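Local atomic coordinates of uncharacterized protein VP1736 (Vibrio parahaemolyticus, PDB entry 3LXQ), a protein that is of unknown function but carries a sulfatase-family domain of the alkaline phosphatase clan, with a central mixed beta-sheet flanked by helices. Residues Ser76-Tyr81 with Leu367-Ala372; Lys86-Leu91 with Ser352-Asp357; Asp338-Asn343 with Glu376-Gln381; Asp345-Leu350 with Thr360-Arg365. All coordinates share one frame; numbering follows the deposited sequence.

Contact 1 of 4, residues Ser76-Tyr81 with Leu367-Ala372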
loop_
_atom_site.group_PDB
_atom_site.type_symbol
_atom_site.label_atom_id
_atom_site.label_comp_id
_atom_site.label_asym_id
_atom_site.label_seq_id
_atom_site.Cartn_x
_atom_site.Cartn_y
_atom_site.Cartn_z
ATOM N N SER A 76 -19.146 -7.079 -5.734
ATOM C CA SER A 76 -19.424 -7.520 -4.384
ATOM C C SER A 76 -18.485 -8.635 -3.983
ATOM O O SER A 76 -18.344 -9.635 -4.693
ATOM C CB SER A 76 -20.874 -7.984 -4.245
ATOM O OG SER A 76 -21.742 -6.872 -4.309
ATOM N N ASN A 77 -17.857 -8.454 -2.833
ATOM C CA ASN A 77 -16.980 -9.457 -2.278
ATOM C C ASN A 77 -17.322 -9.680 -0.809
ATOM O O ASN A 77 -17.102 -8.786 0.011
ATOM C CB ASN A 77 -15.514 -9.029 -2.431
ATOM C CG ASN A 77 -14.546 -10.105 -1.977
ATOM O OD1 ASN A 77 -13.604 -9.854 -1.205
ATOM N ND2 ASN A 77 -14.778 -11.313 -2.446
ATOM N N PRO A 78 -17.877 -10.864 -0.471
ATOM C CA PRO A 78 -18.128 -11.114 0.952
ATOM C C PRO A 78 -16.827 -11.413 1.702
ATOM O O PRO A 78 -15.925 -12.066 1.169
ATOM C CB PRO A 78 -19.078 -12.329 0.961
ATOM C CG PRO A 78 -19.122 -12.854 -0.459
ATOM C CD PRO A 78 -18.199 -12.030 -1.318
ATOM N N ALA A 79 -16.734 -10.908 2.923
ATOM C CA ALA A 79 -15.558 -11.111 3.750
ATOM C C ALA A 79 -15.373 -12.581 4.108
ATOM O O ALA A 79 -16.348 -13.293 4.358
ATOM C CB ALA A 79 -15.653 -10.266 5.013
ATOM N N THR A 80 -14.114 -13.017 4.122
ATOM C CA THR A 80 -13.731 -14.346 4.583
ATOM C C THR A 80 -14.029 -14.483 6.065
ATOM O O THR A 80 -14.750 -15.392 6.472
ATOM C CB THR A 80 -12.253 -14.622 4.285
ATOM O OG1 THR A 80 -12.081 -14.695 2.867
ATOM C CG2 THR A 80 -11.787 -15.921 4.909
ATOM N N TYR A 81 -13.509 -13.566 6.870
ATOM C CA TYR A 81 -13.806 -13.572 8.297
ATOM C C TYR A 81 -15.255 -13.151 8.527
ATOM O O TYR A 81 -15.735 -12.198 7.914
ATOM C CB TYR A 81 -12.835 -12.664 9.060
ATOM C CG TYR A 81 -13.071 -12.657 10.553
ATOM C CD1 TYR A 81 -12.793 -13.794 11.326
ATOM C CD2 TYR A 81 -13.589 -11.527 11.195
ATOM C CE1 TYR A 81 -13.013 -13.800 12.695
ATOM C CE2 TYR A 81 -13.812 -11.525 12.562
ATOM C CZ TYR A 81 -13.522 -12.667 13.307
ATOM O OH TYR A 81 -13.742 -12.678 14.668
ATOM N N LEU A 367 -6.961 -11.579 -1.069
ATOM C CA LEU A 367 -5.973 -12.655 -1.094
ATOM C C LEU A 367 -6.181 -13.676 0.024
ATOM O O LEU A 367 -5.379 -14.597 0.179
ATOM C CB LEU A 367 -4.552 -12.087 -1.101
ATOM C CG LEU A 367 -4.215 -11.315 -2.384
ATOM C CD1 LEU A 367 -2.997 -10.422 -2.207
ATOM C CD2 LEU A 367 -4.068 -12.246 -3.599
ATOM N N THR A 368 -7.264 -13.512 0.783
ATOM C CA THR A 368 -7.690 -14.541 1.724
ATOM C C THR A 368 -8.292 -15.709 0.942
ATOM O O THR A 368 -8.486 -16.796 1.485
ATOM C CB THR A 368 -8.746 -14.044 2.745
ATOM O OG1 THR A 368 -9.950 -13.688 2.059
ATOM C CG2 THR A 368 -8.229 -12.866 3.577
ATOM N N LYS A 369 -8.569 -15.462 -0.337
ATOM C CA LYS A 369 -9.179 -16.432 -1.226
ATOM C C LYS A 369 -8.169 -16.890 -2.272
ATOM O O LYS A 369 -7.188 -16.177 -2.531
ATOM C CB LYS A 369 -10.428 -15.831 -1.885
ATOM C CG LYS A 369 -11.509 -15.494 -0.855
ATOM C CD LYS A 369 -12.668 -14.731 -1.452
ATOM C CE LYS A 369 -13.784 -14.637 -0.425
ATOM N NZ LYS A 369 -14.736 -13.555 -0.750
ATOM N N PRO A 370 -8.414 -18.076 -2.879
ATOM C CA PRO A 370 -7.490 -18.661 -3.845
ATOM C C PRO A 370 -7.248 -17.765 -5.036
ATOM O O PRO A 370 -8.122 -17.019 -5.462
ATOM C CB PRO A 370 -8.215 -19.941 -4.301
ATOM C CG PRO A 370 -9.103 -20.293 -3.172
ATOM C CD PRO A 370 -9.582 -18.958 -2.659
ATOM N N LEU A 371 -6.047 -17.857 -5.566
ATOM C CA LEU A 371 -5.683 -17.114 -6.727
ATOM C C LEU A 371 -4.789 -18.052 -7.509
ATOM O O LEU A 371 -3.761 -18.511 -6.991
ATOM C CB LEU A 371 -4.924 -15.845 -6.323
ATOM C CG LEU A 371 -4.473 -14.934 -7.471
ATOM C CD1 LEU A 371 -5.639 -14.154 -8.053
ATOM C CD2 LEU A 371 -3.334 -13.997 -7.032
ATOM N N ALA A 372 -5.214 -18.371 -8.727
ATOM C CA ALA A 372 -4.471 -19.281 -9.593
ATOM C C ALA A 372 -3.135 -18.643 -9.917
ATOM O O ALA A 372 -3.030 -17.411 -9.949
ATOM C CB ALA A 372 -5.270 -19.579 -10.879
#

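Contact 2 of 4, residues Lys86-Leu91 with Ser352-Asp357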
loop_
_atom_site.group_PDB
_atom_site.type_symbol
_atom_site.label_atom_id
_atom_site.label_comp_id
_atom_site.label_asym_id
_atom_site.label_seq_id
_atom_site.Cartn_x
_atom_site.Cartn_y
_atom_site.Cartn_z
ATOM N N LYS A 86 -13.390 -6.688 13.093
ATOM C CA LYS A 86 -12.145 -6.337 13.766
ATOM C C LYS A 86 -11.727 -4.881 13.480
ATOM O O LYS A 86 -12.114 -4.296 12.461
ATOM C CB LYS A 86 -11.020 -7.293 13.359
ATOM C CG LYS A 86 -11.131 -8.695 13.925
ATOM C CD LYS A 86 -10.116 -9.599 13.230
ATOM C CE LYS A 86 -10.263 -11.060 13.633
ATOM N NZ LYS A 86 -9.814 -11.275 15.032
ATOM N N ASN A 87 -10.940 -4.309 14.390
ATOM C CA ASN A 87 -10.271 -3.038 14.143
ATOM C C ASN A 87 -9.227 -3.233 13.044
ATOM O O ASN A 87 -8.708 -4.341 12.855
ATOM C CB ASN A 87 -9.581 -2.532 15.415
ATOM C CG ASN A 87 -10.526 -2.378 16.595
ATOM O OD1 ASN A 87 -11.606 -1.789 16.486
ATOM N ND2 ASN A 87 -10.100 -2.880 17.744
ATOM N N LEU A 88 -8.910 -2.163 12.326
ATOM C CA LEU A 88 -7.884 -2.229 11.284
ATOM C C LEU A 88 -6.805 -1.147 11.405
ATOM O O LEU A 88 -7.085 0.044 11.307
ATOM C CB LEU A 88 -8.525 -2.186 9.892
ATOM C CG LEU A 88 -7.583 -2.119 8.696
ATOM C CD1 LEU A 88 -6.719 -3.374 8.558
ATOM C CD2 LEU A 88 -8.390 -1.875 7.437
ATOM N N VAL A 89 -5.566 -1.594 11.602
ATOM C CA VAL A 89 -4.436 -0.691 11.778
ATOM C C VAL A 89 -3.469 -0.911 10.619
ATOM O O VAL A 89 -2.952 -2.022 10.429
ATOM C CB VAL A 89 -3.749 -0.894 13.157
ATOM C CG1 VAL A 89 -2.406 -0.204 13.217
ATOM C CG2 VAL A 89 -4.655 -0.390 14.285
ATOM N N ILE A 90 -3.272 0.145 9.831
ATOM C CA ILE A 90 -2.291 0.138 8.757
ATOM C C ILE A 90 -1.047 0.933 9.187
ATOM O O ILE A 90 -1.132 2.120 9.473
ATOM C CB ILE A 90 -2.877 0.738 7.446
ATOM C CG1 ILE A 90 -4.042 -0.125 6.931
ATOM C CG2 ILE A 90 -1.778 0.876 6.369
ATOM C CD1 ILE A 90 -4.830 0.513 5.755
ATOM N N LEU A 91 0.103 0.267 9.228
ATOM C CA LEU A 91 1.341 0.898 9.668
ATOM C C LEU A 91 2.191 1.069 8.426
ATOM O O LEU A 91 2.980 0.187 8.080
ATOM C CB LEU A 91 2.063 0.045 10.718
ATOM C CG LEU A 91 1.254 -0.352 11.956
ATOM C CD1 LEU A 91 2.017 -1.370 12.828
ATOM C CD2 LEU A 91 0.864 0.873 12.769
ATOM N N SER A 352 -11.704 -8.097 4.068
ATOM C CA SER A 352 -12.138 -9.474 4.141
ATOM C C SER A 352 -11.713 -10.068 5.471
ATOM O O SER A 352 -12.476 -10.823 6.085
ATOM C CB SER A 352 -11.565 -10.269 2.963
ATOM O OG SER A 352 -12.198 -11.534 2.812
ATOM N N LEU A 353 -10.507 -9.717 5.923
ATOM C CA LEU A 353 -9.981 -10.212 7.205
ATOM C C LEU A 353 -10.689 -9.638 8.427
ATOM O O LEU A 353 -10.781 -10.300 9.473
ATOM C CB LEU A 353 -8.477 -9.951 7.316
ATOM C CG LEU A 353 -7.572 -10.917 6.552
ATOM C CD1 LEU A 353 -6.172 -10.340 6.368
ATOM C CD2 LEU A 353 -7.529 -12.270 7.263
ATOM N N ILE A 354 -11.181 -8.407 8.307
ATOM C CA ILE A 354 -11.806 -7.733 9.457
ATOM C C ILE A 354 -13.318 -7.975 9.555
ATOM O O ILE A 354 -13.978 -7.471 10.471
ATOM C CB ILE A 354 -11.474 -6.211 9.524
ATOM C CG1 ILE A 354 -12.058 -5.449 8.331
ATOM C CG2 ILE A 354 -9.962 -5.997 9.670
ATOM C CD1 ILE A 354 -12.000 -3.932 8.472
ATOM N N GLY A 355 -13.848 -8.726 8.598
ATOM C CA GLY A 355 -15.267 -9.076 8.584
ATOM C C GLY A 355 -16.193 -8.065 7.933
ATOM O O GLY A 355 -17.373 -8.016 8.255
ATOM N N VAL A 356 -15.670 -7.257 7.014
ATOM C CA VAL A 356 -16.511 -6.272 6.320
ATOM C C VAL A 356 -16.771 -6.669 4.874
ATOM O O VAL A 356 -15.829 -6.736 4.067
ATOM C CB VAL A 356 -15.917 -4.833 6.387
ATOM C CG1 VAL A 356 -16.762 -3.854 5.566
ATOM C CG2 VAL A 356 -15.846 -4.358 7.830
ATOM N N ASP A 357 -18.041 -6.926 4.553
ATOM C CA ASP A 357 -18.459 -7.200 3.165
ATOM C C ASP A 357 -18.224 -5.946 2.321
ATOM O O ASP A 357 -18.548 -4.839 2.753
ATOM C CB ASP A 357 -19.942 -7.587 3.090
ATOM C CG ASP A 357 -20.228 -8.994 3.611
ATOM O OD1 ASP A 357 -21.427 -9.328 3.747
ATOM O OD2 ASP A 357 -19.282 -9.766 3.886
#

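Contact 3 of 4, residues Asp338-Asn343 with Glu376-Gln381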
loop_
_atom_site.group_PDB
_atom_site.type_symbol
_atom_site.label_atom_id
_atom_site.label_comp_id
_atom_site.label_asym_id
_atom_site.label_seq_id
_atom_site.Cartn_x
_atom_site.Cartn_y
_atom_site.Cartn_z
ATOM N N ASP A 338 4.027 -16.501 -1.359
ATOM C CA ASP A 338 4.886 -16.105 -2.462
ATOM C C ASP A 338 4.090 -15.610 -3.684
ATOM O O ASP A 338 4.664 -15.418 -4.759
ATOM C CB ASP A 338 5.827 -17.271 -2.850
ATOM C CG ASP A 338 6.652 -17.798 -1.663
ATOM O OD1 ASP A 338 7.180 -16.991 -0.863
ATOM O OD2 ASP A 338 6.790 -19.038 -1.524
ATOM N N ARG A 339 2.781 -15.392 -3.533
ATOM C CA ARG A 339 1.947 -14.980 -4.686
ATOM C C ARG A 339 2.222 -13.532 -5.073
ATOM O O ARG A 339 2.185 -12.655 -4.214
ATOM C CB ARG A 339 0.445 -15.195 -4.410
ATOM C CG ARG A 339 0.002 -16.669 -4.253
ATOM C CD ARG A 339 -1.491 -16.799 -3.870
ATOM N NE ARG A 339 -1.820 -16.088 -2.630
ATOM C CZ ARG A 339 -3.045 -15.960 -2.114
ATOM N NH1 ARG A 339 -4.113 -16.478 -2.721
ATOM N NH2 ARG A 339 -3.204 -15.296 -0.975
ATOM N N ILE A 340 2.519 -13.281 -6.349
ATOM C CA ILE A 340 2.781 -11.913 -6.798
ATOM C C ILE A 340 1.530 -11.070 -6.548
ATOM O O ILE A 340 0.426 -11.451 -6.948
ATOM C CB ILE A 340 3.178 -11.802 -8.302
ATOM C CG1 ILE A 340 4.294 -12.787 -8.648
ATOM C CG2 ILE A 340 3.659 -10.368 -8.625
ATOM C CD1 ILE A 340 4.472 -12.976 -10.117
ATOM N N ALA A 341 1.720 -9.933 -5.886
ATOM C CA ALA A 341 0.620 -9.039 -5.528
ATOM C C ALA A 341 1.078 -7.584 -5.523
ATOM O O ALA A 341 2.276 -7.304 -5.604
ATOM C CB ALA A 341 0.051 -9.436 -4.165
ATOM N N ASN A 342 0.111 -6.670 -5.463
ATOM C CA ASN A 342 0.337 -5.234 -5.359
ATOM C C ASN A 342 -0.209 -4.766 -4.031
ATOM O O ASN A 342 -1.070 -5.418 -3.452
ATOM C CB ASN A 342 -0.428 -4.487 -6.444
ATOM C CG ASN A 342 0.391 -4.225 -7.695
ATOM O OD1 ASN A 342 -0.126 -4.359 -8.806
ATOM N ND2 ASN A 342 1.640 -3.790 -7.528
ATOM N N ASN A 343 0.266 -3.622 -3.560
ATOM C CA ASN A 343 -0.349 -2.990 -2.394
ATOM C C ASN A 343 -1.832 -2.604 -2.579
ATOM O O ASN A 343 -2.564 -2.511 -1.599
ATOM C CB ASN A 343 0.489 -1.805 -1.872
ATOM C CG ASN A 343 0.882 -0.808 -2.948
ATOM O OD1 ASN A 343 0.562 -0.955 -4.136
ATOM N ND2 ASN A 343 1.593 0.236 -2.524
ATOM N N GLU A 376 -1.496 -14.375 -10.735
ATOM C CA GLU A 376 -0.526 -13.590 -9.977
ATOM C C GLU A 376 -0.011 -12.471 -10.859
ATOM O O GLU A 376 0.285 -12.706 -12.023
ATOM C CB GLU A 376 0.643 -14.457 -9.527
ATOM C CG GLU A 376 0.227 -15.542 -8.558
ATOM C CD GLU A 376 1.411 -16.295 -7.987
ATOM O OE1 GLU A 376 2.568 -15.825 -8.126
ATOM O OE2 GLU A 376 1.162 -17.366 -7.395
ATOM N N ARG A 377 0.081 -11.261 -10.305
ATOM C CA ARG A 377 0.515 -10.085 -11.079
ATOM C C ARG A 377 0.869 -8.902 -10.193
ATOM O O ARG A 377 0.403 -8.797 -9.043
ATOM C CB ARG A 377 -0.535 -9.659 -12.124
ATOM C CG ARG A 377 -1.849 -9.080 -11.545
ATOM C CD ARG A 377 -1.771 -7.546 -11.333
ATOM N NE ARG A 377 -2.965 -7.052 -10.635
ATOM C CZ ARG A 377 -3.124 -7.015 -9.311
ATOM N NH1 ARG A 377 -2.150 -7.420 -8.496
ATOM N NH2 ARG A 377 -4.269 -6.550 -8.796
ATOM N N ALA A 378 1.679 -8.011 -10.758
ATOM C CA ALA A 378 1.990 -6.724 -10.151
ATOM C C ALA A 378 2.031 -5.655 -11.233
ATOM O O ALA A 378 2.739 -5.796 -12.266
ATOM C CB ALA A 378 3.351 -6.780 -9.413
HETATM N N MSE A 379 1.270 -4.596 -11.004
HETATM C CA MSE A 379 1.370 -3.398 -11.825
HETATM C C MSE A 379 2.338 -2.438 -11.165
HETATM O O MSE A 379 2.265 -2.214 -9.969
HETATM C CB MSE A 379 0.007 -2.708 -11.950
HETATM C CG MSE A 379 -1.142 -3.651 -12.225
HETATM SE SE MSE A 379 -2.691 -2.511 -12.568
HETATM C CE MSE A 379 -4.104 -3.701 -11.838
HETATM N N MSE A 380 3.230 -1.849 -11.947
HETATM C CA MSE A 380 4.087 -0.809 -11.396
HETATM C C MSE A 380 4.377 0.343 -12.356
HETATM O O MSE A 380 4.595 0.147 -13.561
HETATM C CB MSE A 380 5.327 -1.389 -10.691
HETATM C CG MSE A 380 6.181 -2.293 -11.506
HETATM SE SE MSE A 380 6.939 -3.815 -10.509
HETATM C CE MSE A 380 6.342 -5.121 -11.818
ATOM N N GLN A 381 4.295 1.554 -11.808
ATOM C CA GLN A 381 4.480 2.776 -12.575
ATOM C C GLN A 381 5.751 3.446 -12.129
ATOM O O GLN A 381 5.873 3.834 -10.966
ATOM C CB GLN A 381 3.313 3.733 -12.352
ATOM C CG GLN A 381 3.295 4.929 -13.287
ATOM C CD GLN A 381 2.584 4.634 -14.604
ATOM O OE1 GLN A 381 1.537 3.986 -14.620
ATOM N NE2 GLN A 381 3.144 5.130 -15.715
#

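Contact 4 of 4, residues Asp345-Leu350 with Thr360-Arg365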
loop_
_atom_site.group_PDB
_atom_site.type_symbol
_atom_site.label_atom_id
_atom_site.label_comp_id
_atom_site.label_asym_id
_atom_site.label_seq_id
_atom_site.Cartn_x
_atom_site.Cartn_y
_atom_site.Cartn_z
ATOM N N ASP A 345 -3.938 -4.630 -3.637
ATOM C CA ASP A 345 -4.646 -5.851 -3.213
ATOM C C ASP A 345 -4.854 -5.878 -1.703
ATOM O O ASP A 345 -5.637 -6.680 -1.181
ATOM C CB ASP A 345 -3.891 -7.122 -3.639
ATOM C CG ASP A 345 -3.632 -7.183 -5.140
ATOM O OD1 ASP A 345 -4.506 -6.755 -5.904
ATOM O OD2 ASP A 345 -2.554 -7.665 -5.557
HETATM N N MSE A 346 -4.158 -4.999 -0.997
HETATM C CA MSE A 346 -4.249 -5.013 0.445
HETATM C C MSE A 346 -5.617 -4.549 0.973
HETATM O O MSE A 346 -6.191 -5.231 1.815
HETATM C CB MSE A 346 -3.070 -4.294 1.092
HETATM C CG MSE A 346 -1.741 -4.993 0.847
HETATM SE SE MSE A 346 -1.631 -6.773 1.687
HETATM C CE MSE A 346 -2.270 -7.902 0.199
ATOM N N PRO A 347 -6.170 -3.439 0.438
ATOM C CA PRO A 347 -7.460 -3.065 1.034
ATOM C C PRO A 347 -8.566 -4.117 0.886
ATOM O O PRO A 347 -9.250 -4.348 1.866
ATOM C CB PRO A 347 -7.849 -1.758 0.336
ATOM C CG PRO A 347 -6.667 -1.328 -0.445
ATOM C CD PRO A 347 -5.606 -2.374 -0.413
ATOM N N PRO A 348 -8.757 -4.724 -0.321
ATOM C CA PRO A 348 -9.741 -5.833 -0.409
ATOM C C PRO A 348 -9.420 -7.018 0.511
ATOM O O PRO A 348 -10.329 -7.605 1.114
ATOM C CB PRO A 348 -9.687 -6.272 -1.892
ATOM C CG PRO A 348 -8.700 -5.352 -2.576
ATOM C CD PRO A 348 -8.324 -4.258 -1.653
ATOM N N THR A 349 -8.138 -7.361 0.622
ATOM C CA THR A 349 -7.706 -8.407 1.556
ATOM C C THR A 349 -8.030 -8.069 3.020
ATOM O O THR A 349 -8.560 -8.916 3.762
ATOM C CB THR A 349 -6.203 -8.715 1.400
ATOM O OG1 THR A 349 -5.921 -9.072 0.038
ATOM C CG2 THR A 349 -5.762 -9.843 2.334
ATOM N N LEU A 350 -7.736 -6.835 3.424
ATOM C CA LEU A 350 -7.904 -6.419 4.818
ATOM C C LEU A 350 -9.372 -6.336 5.230
ATOM O O LEU A 350 -9.734 -6.792 6.329
ATOM C CB LEU A 350 -7.177 -5.093 5.081
ATOM C CG LEU A 350 -5.646 -5.118 4.909
ATOM C CD1 LEU A 350 -5.096 -3.719 4.659
ATOM C CD2 LEU A 350 -4.945 -5.786 6.088
ATOM N N THR A 360 -17.577 -2.621 -3.788
ATOM C CA THR A 360 -16.725 -1.499 -4.143
ATOM C C THR A 360 -16.278 -1.620 -5.595
ATOM O O THR A 360 -16.414 -2.693 -6.196
ATOM C CB THR A 360 -15.470 -1.416 -3.229
ATOM O OG1 THR A 360 -14.424 -2.240 -3.751
ATOM C CG2 THR A 360 -15.792 -1.823 -1.785
ATOM N N PRO A 361 -15.731 -0.527 -6.166
ATOM C CA PRO A 361 -15.163 -0.619 -7.503
ATOM C C PRO A 361 -13.708 -1.099 -7.528
ATOM O O PRO A 361 -13.097 -1.106 -8.589
ATOM C CB PRO A 361 -15.273 0.816 -8.020
ATOM C CG PRO A 361 -15.110 1.642 -6.801
ATOM C CD PRO A 361 -15.821 0.873 -5.709
HETATM N N MSE A 362 -13.159 -1.508 -6.385
HETATM C CA MSE A 362 -11.764 -1.977 -6.316
HETATM C C MSE A 362 -11.523 -3.230 -7.157
HETATM O O MSE A 362 -12.277 -4.198 -7.073
HETATM C CB MSE A 362 -11.333 -2.249 -4.870
HETATM C CG MSE A 362 -11.456 -1.066 -3.931
HETATM SE SE MSE A 362 -10.513 -1.382 -2.259
HETATM C CE MSE A 362 -11.820 -2.516 -1.354
ATOM N N ILE A 363 -10.460 -3.209 -7.958
ATOM C CA ILE A 363 -10.116 -4.347 -8.787
ATOM C C ILE A 363 -8.988 -5.188 -8.172
ATOM O O ILE A 363 -8.619 -6.234 -8.708
ATOM C CB ILE A 363 -9.785 -3.938 -10.240
ATOM C CG1 ILE A 363 -8.518 -3.072 -10.294
ATOM C CG2 ILE A 363 -10.978 -3.222 -10.856
ATOM C CD1 ILE A 363 -7.989 -2.840 -11.698
ATOM N N GLY A 364 -8.458 -4.735 -7.036
ATOM C CA GLY A 364 -7.479 -5.509 -6.276
ATOM C C GLY A 364 -8.075 -6.778 -5.675
ATOM O O GLY A 364 -9.276 -6.852 -5.411
ATOM N N ARG A 365 -7.210 -7.758 -5.431
ATOM C CA ARG A 365 -7.604 -9.121 -5.082
ATOM C C ARG A 365 -7.784 -9.273 -3.572
ATOM O O ARG A 365 -7.039 -8.682 -2.782
ATOM C CB ARG A 365 -6.543 -10.109 -5.557
ATOM C CG ARG A 365 -6.544 -10.406 -7.052
ATOM C CD ARG A 365 -5.939 -9.284 -7.915
ATOM N NE ARG A 365 -5.893 -9.697 -9.322
ATOM C CZ ARG A 365 -4.922 -10.443 -9.856
ATOM N NH1 ARG A 365 -3.885 -10.828 -9.117
ATOM N NH2 ARG A 365 -4.982 -10.801 -11.144
HETATM O O HOH W 1 -2.693 -10.398 -6.537
#

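Contact 1 of 4, residues Ser76-Tyr81 with Leu367-Ala372
Lys369 reaches across the surface of the domain to close this contact, laying its whole aliphatic chain between two loops. CG stands anti to the carbonyl carbon (chi1 -63°), and from there the chain runs extended to its ammonium group. That straightness brings NZ of Lys369 to 2.7 Å from the backbone O of Pro78, in the plane of the carbonyl, for a charged hydrogen bond. The proline ring lies crosswise to the lysine chain, its CD 3.8 Å from Lys369 NZ. Asn77, its CG anti to the backbone N, meets the same ammonium tip to tip. On the way CE of Lys369 passes 3.7 Å from OG1 of Thr80.

The second meeting is between two threonines, also tip to tip. Thr368 holds OG1 in the crowded position between its backbone N and carbonyl carbon (chi1 64°), whereas Thr80 has OG1 beside the backbone N, anti to the carbonyl carbon. The two OG1 atoms of Thr80 and Thr368 come to 2.5 Å, a very short hydrogen bond. Asp366 and Ser352 also bond to Thr368 OG1, so this hydroxyl belongs to a small polar cluster.

The loop leaving strand 75-77, itself paired antiparallel with strand 358-360, is thus tied to the loop leading toward strand 377-382. Both rest on helix 346-353, Ser352 OG near its C-terminal end bonding to Thr80 N and Thr368 packing on Thr349 and Leu353.

Contact 2 of 4, residues Lys86-Leu91 with Ser352-Asp357
A Schellman motif ends helix 346-353 at Gly355, and the turn it makes is met by the start of strand 87-93 in the central sheet. Ile354 has the largest share of the contact. Its backbone O accepts from the N of Lys86 at 2.8 Å, with an N-H...O angle of 157°; the donor lies in the carbonyl plane, on a lone pair. Positive phi at Gly355 (86°) turns the chain here, and at these backbone angles a side chain would run into the preceding carbonyl O.

Ile354 places CG1 in the crowded position between its backbone N and carbonyl carbon (chi1 65°), with CG2 beside the N. CB of Ile354 lies 3.6 Å from the O of Lys86. Leu169 and Tyr174 pack on the same isoleucine.

Lys86 uses the base of its side chain, CB lying against CA and CB of Ile354. Beyond that the chain extends past the helix end and bends at chi4, carrying NZ away from the turn to a long, weak ion pair with Asp331. Leu88 touches with its CB, which both branches of Ile354 approach, CG2 and CD1 each coming to 4.1 Å from it.

Contact 3 of 4, residues Asp338-Asn343 with Glu376-Gln381
Two nearly co-directional segments meet here, joining short strand 341-342, which pairs with strand 121-127 in the central mixed sheet, to strand 377-382, an outermost strand of the five-stranded antiparallel sheet. Side chains do much of the bonding. On the packed side, Asn342 turns its amide to the backbone of Met379, a selenomethionine, and grips it twice. OD1 of Asn342 accepts from N of Met379 at 2.6 Å, in the carbonyl plane and on a lone pair. ND2 of Asn342 donates to O of Met379 at 3.0 Å, a bent bond (141°) tilted from the amide plane. Tyr127 O takes a further bond from ND2, so the buried amide is fixed in rotation. The same OD1 lies over one face of the Arg377 guanidinium, which itself makes a salt bridge to Asp345.

In the middle, CG2 of Ile340 packs on CB of Ala378 at 3.7 Å, while the backbone bond from Arg377 N to Ile340 O is weak, 3.4 Å long.

The loose side runs out to solvent at Asp338, which is exposed and bonds to Thr124. Arg339 crosses Glu376 at about a right angle, its CB and CG against OE2, CG the nearer at 3.4 Å, and sends its guanidinium off to Leu367 and Asp337. Glu376 itself is buried and well packed, its charge met by Arg391; its OE1 takes a straight bond (171°) from Ile340 N at 3.1 Å, the donor standing above the carboxylate plane.

Contact 4 of 4, residues Asp345-Leu350 with Thr360-Arg365
The first turn of helix 346-353 packs against the loop that follows strand 358-360, a loop opened by an ST turn in which Thr360 OG1 accepts from the N of Met362. Asp345, at the start of the 345-350 segment, makes the direct bond across: its OD1 takes the N-H of Arg365 at 2.9 Å and 164°, from above the carboxylate plane. The Asp345 and Arg365 side chains lie side by side and point the same way, their flat ends 18° apart. A water bridges them, donating to OD2 of Asp345 and accepting from NH1 of Arg365 in the guanidinium plane, each at 2.9 Å. Asp345 OD1 also forms a salt bridge with Arg377 and OD2 accepts from Asn342 N, while Asp375 O, Ser60 O and Ser61 O take up the arginine.

Gly364 lies tight against the helix, its CA 3.2 Å from Asp345 OD1 and its O 3.3 Å from Pro348 CG. Selenomethionine Met362 bends at chi3 (-79°) and rests SE 3.7 Å from both Pro347 CB and Pro348 CD.

Met346 and Leu350 face the central sheet, packing on strand 298-304, Met346 also on strand 121-127. Helix 165-171 touches Pro347 and Met362 through Ile165.

In the fold
Contacts 2 and 4 share helix 346-353, at its end and its beginning, their centres about 12 Å apart, and Leu88 meets Leu350 between them. Contact 1 packs on it too, joining contact 2 through Thr80 N and Ser352 OG (2.8 Å) and contact 4 through Leu367 N and Thr349 OG1 (2.9 Å). Strand 341-342 of contact 3 comes just before the helix in the chain, and contact 3 joins them through Arg377 NH2, 2.9 Å from Asp345 OD1 of contact 4, and Arg339 NH2, 2.6 Å from Leu367 O of contact 1. Contacts 2 and 3 do not touch, their centres about 21 Å apart, though both reach the central sheet. Contact 1 lies at the surface; the others are buried.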